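Local coordinates for PFC0360w protein (Plasmodium falciparum, PDB 3NI8) that probably activates the ATPase of the chaperone Hsp90, as a malaria-parasite member of the AHA1 family, at residues A[53-58]-A[72-77]; A[98-103]-A[116-121]. All coordinates share one frame; numbering follows the deposited sequence.

How the contacts relate
Contact 1 is a surface contact at one border of the antiparallel sheet, where residues 53-58, carrying the short outermost strand 54-55, lie over strand 70-78. Contact 2 is more deeply set, between two strands that pair directly within the same sheet and form a beta hairpin. Their chemistry follows from this. Residues 98-103 and 116-121 are joined by regular backbone hydrogen bonds, with a histidine-serine bond on one face and waters on the other, whereas 53-58 and 72-77, not being sheet neighbours, meet through apolar side chains around one phenylalanine ring. The centres are about 14 Å apart and the two contacts do not touch.

Contact 1. Residues A[53-58]-A[72-77]; sequences AEVDLK and GEFTEI
Val55 to Lys58 run past strand 72-77 without pairing with it, the backbones coming closest where the CA of Lys58 lies 6.4 Å from the CA of Phe74. Phe74 carries most of the contact. Its CG stands beside the backbone N (chi1 -59°), which sends the ring from the strand toward the turn at 56-58. Leu57 lays CD1 over one face of this ring in a CH-pi contact, 3.9 Å from the ring centroid and shifted toward the rim near CZ. The Val55 side chain crosses that of Phe74 at about a right angle and brings CG1 to within 4.0 Å of Phe74 CE2. Two carbonyl oxygens lie near the ring plane: Asp56 O, 3.4 Å from Phe74 CD2, probably meets the weakly positive rim, while Lys58 O lies closest to the CB methylene of Phe74. Leu57 is the centre of an inverse gamma turn, closed by a weak bond from Lys58 N to Asp56 O; the turn thus presents both the carbonyls and the leucine to the ring. Ile77 adds the end of its chain, with Ile77 CD1 3.8 Å from Leu57 CD1 and 3.6 Å from Lys58 C. Beyond Phe74 the strand is irregular, since Thr75 and Glu76 both face Val84 in a classic beta bulge. Strand 62-65 lies between the two segments in the sheet, and its Phe63 meets the Phe74 ring. Helix 41-47 packs on Val55, while helix 31-39 receives Leu57 through Thr39 and Ile77 through Phe35.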
loop_
_atom_site.group_PDB
_atom_site.type_symbol
_atom_site.label_atom_id
_atom_site.label_comp_id
_atom_site.label_asym_id
_atom_site.label_seq_id
_atom_site.Cartn_x
_atom_site.Cartn_y
_atom_site.Cartn_z
ATOM N N ALA A 53 9.584 0.668 8.776
ATOM C CA ALA A 53 8.792 1.577 7.950
ATOM C C ALA A 53 8.947 2.957 8.558
ATOM O O ALA A 53 8.885 3.096 9.774
ATOM C CB ALA A 53 7.360 1.174 7.981
ATOM N N GLU A 54 9.182 3.964 7.722
ATOM C CA GLU A 54 9.209 5.357 8.161
ATOM C C GLU A 54 8.055 6.120 7.489
ATOM O O GLU A 54 7.785 5.939 6.290
ATOM C CB GLU A 54 10.567 6.021 7.866
ATOM C CG GLU A 54 11.743 5.506 8.737
ATOM C CD GLU A 54 13.130 6.042 8.299
ATOM O OE1 GLU A 54 13.294 6.547 7.160
ATOM O OE2 GLU A 54 14.079 5.944 9.109
ATOM N N VAL A 55 7.383 6.958 8.277
ATOM C CA VAL A 55 6.136 7.595 7.874
ATOM C C VAL A 55 6.081 9.012 8.412
ATOM O O VAL A 55 6.114 9.224 9.629
ATOM C CB VAL A 55 4.874 6.798 8.396
ATOM C CG1 VAL A 55 3.621 7.659 8.371
ATOM C CG2 VAL A 55 4.635 5.550 7.591
ATOM N N ASP A 56 6.010 9.980 7.503
ATOM C CA ASP A 56 5.679 11.351 7.861
ATOM C C ASP A 56 4.272 11.577 7.316
ATOM O O ASP A 56 4.094 11.925 6.136
ATOM C CB ASP A 56 6.697 12.324 7.270
ATOM C CG ASP A 56 6.386 13.780 7.584
ATOM O OD1 ASP A 56 5.618 14.087 8.538
ATOM O OD2 ASP A 56 6.914 14.646 6.858
ATOM N N LEU A 57 3.271 11.345 8.171
ATOM C CA LEU A 57 1.870 11.330 7.724
ATOM C C LEU A 57 1.249 12.714 7.515
ATOM O O LEU A 57 0.533 13.247 8.383
ATOM C CB LEU A 57 1.010 10.454 8.628
ATOM C CG LEU A 57 -0.427 10.196 8.193
ATOM C CD1 LEU A 57 -0.422 9.341 6.952
ATOM C CD2 LEU A 57 -1.223 9.550 9.359
ATOM N N LYS A 58 1.528 13.281 6.341
ATOM C CA LYS A 58 0.966 14.584 5.937
ATOM C C LYS A 58 1.012 14.708 4.401
ATOM O O LYS A 58 1.772 13.989 3.745
ATOM C CB LYS A 58 1.701 15.751 6.632
ATOM C CG LYS A 58 3.062 16.117 6.012
ATOM C CD LYS A 58 3.809 17.105 6.889
ATOM C CE LYS A 58 5.184 17.433 6.328
ATOM N NZ LYS A 58 5.149 18.729 5.625
ATOM N N GLY A 72 7.868 6.602 -1.269
ATOM C CA GLY A 72 6.725 7.292 -1.760
ATOM C C GLY A 72 6.482 8.558 -0.984
ATOM O O GLY A 72 7.349 9.046 -0.271
ATOM N N GLU A 73 5.283 9.082 -1.160
ATOM C CA GLU A 73 4.873 10.374 -0.667
ATOM C C GLU A 73 3.341 10.402 -0.661
ATOM O O GLU A 73 2.690 10.016 -1.636
ATOM C CB GLU A 73 5.438 11.454 -1.575
ATOM C CG GLU A 73 4.824 12.847 -1.404
ATOM C CD GLU A 73 5.426 13.877 -2.362
ATOM O OE1 GLU A 73 4.805 14.966 -2.542
ATOM O OE2 GLU A 73 6.512 13.593 -2.933
ATOM N N PHE A 74 2.778 10.797 0.471
ATOM C CA PHE A 74 1.334 10.967 0.611
ATOM C C PHE A 74 0.878 12.207 -0.134
ATOM O O PHE A 74 1.456 13.282 0.034
ATOM C CB PHE A 74 0.941 11.084 2.092
ATOM C CG PHE A 74 1.328 9.885 2.932
ATOM C CD1 PHE A 74 0.673 8.673 2.779
ATOM C CD2 PHE A 74 2.335 9.987 3.902
ATOM C CE1 PHE A 74 1.015 7.559 3.568
ATOM C CE2 PHE A 74 2.695 8.874 4.705
ATOM C CZ PHE A 74 2.025 7.662 4.537
ATOM N N THR A 75 -0.150 12.057 -0.964
ATOM C CA THR A 75 -0.642 13.180 -1.785
ATOM C C THR A 75 -2.092 13.511 -1.474
ATOM O O THR A 75 -2.582 14.572 -1.860
ATOM C CB THR A 75 -0.436 12.966 -3.313
ATOM O OG1 THR A 75 -1.265 11.904 -3.783
ATOM C CG2 THR A 75 1.018 12.629 -3.641
ATOM N N GLU A 76 -2.764 12.617 -0.748
ATOM C CA GLU A 76 -4.126 12.849 -0.259
ATOM C C GLU A 76 -4.420 11.970 0.958
ATOM O O GLU A 76 -4.313 10.734 0.916
ATOM C CB GLU A 76 -5.168 12.587 -1.356
ATOM C CG GLU A 76 -6.579 13.146 -1.011
ATOM C CD GLU A 76 -7.716 12.575 -1.873
ATOM O OE1 GLU A 76 -7.571 12.453 -3.113
ATOM O OE2 GLU A 76 -8.769 12.243 -1.292
ATOM N N ILE A 77 -4.787 12.620 2.050
ATOM C CA ILE A 77 -5.150 11.911 3.279
ATOM C C ILE A 77 -6.528 12.335 3.727
ATOM O O ILE A 77 -6.678 13.377 4.376
ATOM C CB ILE A 77 -4.139 12.128 4.432
ATOM C CG1 ILE A 77 -2.757 11.596 4.043
ATOM C CG2 ILE A 77 -4.628 11.392 5.675
ATOM C CD1 ILE A 77 -1.641 12.236 4.781
#

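Contact 2. Residues A[98-103]-A[116-121]; sequences STVTVE and LTHNNI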
loop_
_atom_site.group_PDB
_atom_site.type_symbol
_atom_site.label_atom_id
_atom_site.label_comp_id
_atom_site.label_asym_id
_atom_site.label_seq_id
_atom_site.Cartn_x
_atom_site.Cartn_y
_atom_site.Cartn_z
ATOM N N SER A 98 4.752 5.418 -9.491
ATOM C CA SER A 98 3.400 4.931 -9.706
ATOM C C SER A 98 2.427 5.680 -8.779
ATOM O O SER A 98 2.844 6.507 -7.954
ATOM C CB SER A 98 3.340 3.416 -9.500
ATOM O OG SER A 98 3.461 3.104 -8.127
ATOM N N THR A 99 1.138 5.388 -8.919
ATOM C CA THR A 99 0.120 5.973 -8.067
ATOM C C THR A 99 -0.623 4.853 -7.379
ATOM O O THR A 99 -1.143 3.934 -8.042
ATOM C CB THR A 99 -0.890 6.779 -8.894
ATOM O OG1 THR A 99 -0.202 7.803 -9.610
ATOM C CG2 THR A 99 -1.954 7.413 -8.030
ATOM N N VAL A 100 -0.658 4.916 -6.051
ATOM C CA VAL A 100 -1.460 3.990 -5.276
ATOM C C VAL A 100 -2.627 4.747 -4.636
ATOM O O VAL A 100 -2.445 5.778 -3.994
ATOM C CB VAL A 100 -0.615 3.236 -4.206
ATOM C CG1 VAL A 100 -1.532 2.386 -3.281
ATOM C CG2 VAL A 100 0.443 2.351 -4.868
ATOM N N THR A 101 -3.829 4.236 -4.842
ATOM C CA THR A 101 -5.023 4.793 -4.215
ATOM C C THR A 101 -5.642 3.682 -3.388
ATOM O O THR A 101 -5.783 2.553 -3.878
ATOM C CB THR A 101 -6.043 5.238 -5.286
ATOM O OG1 THR A 101 -5.431 6.209 -6.151
ATOM C CG2 THR A 101 -7.293 5.805 -4.643
ATOM N N VAL A 102 -5.999 3.968 -2.145
ATOM C CA VAL A 102 -6.578 2.936 -1.298
ATOM C C VAL A 102 -7.855 3.489 -0.703
ATOM O O VAL A 102 -7.849 4.543 -0.063
ATOM C CB VAL A 102 -5.617 2.449 -0.158
ATOM C CG1 VAL A 102 -6.079 1.062 0.408
ATOM C CG2 VAL A 102 -4.153 2.373 -0.621
ATOM N N GLU A 103 -8.955 2.794 -0.960
ATOM C CA GLU A 103 -10.244 3.162 -0.420
ATOM C C GLU A 103 -10.669 2.151 0.642
ATOM O O GLU A 103 -10.489 0.924 0.476
ATOM C CB GLU A 103 -11.293 3.247 -1.532
ATOM C CG GLU A 103 -11.044 4.359 -2.546
ATOM C CD GLU A 103 -11.859 4.173 -3.827
ATOM O OE1 GLU A 103 -11.259 3.720 -4.831
ATOM O OE2 GLU A 103 -13.094 4.439 -3.818
ATOM N N LEU A 116 -7.842 -1.485 -3.433
ATOM C CA LEU A 116 -6.563 -0.914 -3.806
ATOM C C LEU A 116 -6.371 -0.813 -5.342
ATOM O O LEU A 116 -6.473 -1.819 -6.063
ATOM C CB LEU A 116 -5.412 -1.680 -3.140
ATOM C CG LEU A 116 -4.014 -1.042 -3.244
ATOM C CD1 LEU A 116 -3.157 -1.519 -2.105
ATOM C CD2 LEU A 116 -3.309 -1.328 -4.580
ATOM N N THR A 117 -6.088 0.409 -5.814
ATOM C CA THR A 117 -5.771 0.662 -7.225
ATOM C C THR A 117 -4.318 1.100 -7.406
ATOM O O THR A 117 -3.876 2.092 -6.818
ATOM C CB THR A 117 -6.692 1.744 -7.885
ATOM O OG1 THR A 117 -8.045 1.543 -7.487
ATOM C CG2 THR A 117 -6.620 1.653 -9.389
ATOM N N HIS A 118 -3.592 0.375 -8.250
ATOM C CA HIS A 118 -2.197 0.692 -8.520
ATOM C C HIS A 118 -2.079 1.029 -10.015
ATOM O O HIS A 118 -2.240 0.142 -10.860
ATOM C CB HIS A 118 -1.323 -0.510 -8.125
ATOM C CG HIS A 118 0.095 -0.165 -7.792
ATOM N ND1 HIS A 118 0.846 -0.912 -6.910
ATOM C CD2 HIS A 118 0.899 0.847 -8.210
ATOM C CE1 HIS A 118 2.052 -0.378 -6.800
ATOM N NE2 HIS A 118 2.107 0.693 -7.572
ATOM N N ASN A 119 -1.849 2.315 -10.319
ATOM C CA ASN A 119 -1.763 2.844 -11.703
ATOM C C ASN A 119 -0.346 3.283 -12.021
ATOM O O ASN A 119 0.468 3.467 -11.118
ATOM C CB ASN A 119 -2.629 4.109 -11.899
ATOM C CG ASN A 119 -4.111 3.872 -11.689
ATOM O OD1 ASN A 119 -4.725 4.531 -10.848
ATOM N ND2 ASN A 119 -4.697 2.947 -12.441
ATOM N N ASN A 120 -0.082 3.514 -13.306
ATOM C CA ASN A 120 1.124 4.217 -13.754
ATOM C C ASN A 120 2.372 3.484 -13.336
ATOM O O ASN A 120 3.363 4.113 -12.935
ATOM C CB ASN A 120 1.179 5.663 -13.214
ATOM C CG ASN A 120 0.135 6.590 -13.856
ATOM O OD1 ASN A 120 -0.605 6.200 -14.757
ATOM N ND2 ASN A 120 0.087 7.831 -13.377
ATOM N N ILE A 121 2.298 2.155 -13.410
ATOM C CA ILE A 121 3.425 1.263 -13.163
ATOM C C ILE A 121 4.297 1.203 -14.427
ATOM O O ILE A 121 3.810 0.831 -15.499
ATOM C CB ILE A 121 2.919 -0.186 -12.785
ATOM C CG1 ILE A 121 2.074 -0.160 -11.501
ATOM C CG2 ILE A 121 4.079 -1.155 -12.627
ATOM C CD1 ILE A 121 1.128 -1.337 -11.347
HETATM O O HOH W 1 2.104 8.238 -11.214
HETATM O O HOH W 2 -4.221 5.004 -8.273
HETATM O O HOH W 3 -8.796 2.241 -5.101
#
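The beta hairpin of strands 98-106 and 111-119 is joined here in regular antiparallel register, Thr99 with Asn119 and Thr101 with Thr117 forming the hydrogen-bonded pairs. Each pair is bonded in both directions; Thr101 N to Thr117 O spans 2.9 Å, while Thr99 N reaches Asn119 O from above its carbonyl plane. The non-hydrogen-bonded pairs, Val100 with His118 and Val102 with Leu116, point to the opposite face. There Val100 CG2 sits over the centre of the imidazole, 3.6 Å from the ring centroid. His118 CG lies opposite the backbone N (chi1 -155°), and the ring reaches back along the partner strand so that NE2 donates to Ser98 OG at 2.8 Å, nearly in the ring plane. That hydroxyl also bonds to Trp87 O, and ND1 to Trp140 NE1, so partners at both nitrogens fix the ring's rotation. On the threonine face, water 2 bonds to Thr101 OG1 at 2.7 Å and to Asn119 OD1. Water 3 similarly links Thr117 OG1 with Glu103 OE1, and water 1 joins Thr99 OG1 to Asn120 ND2, which donates. Strands 82-89 and 21-27 continue the sheet beyond 98-106 and 111-119 respectively, and helix 132-150 packs on the histidine face, where Trp140 touches Val100, Leu116 and His118.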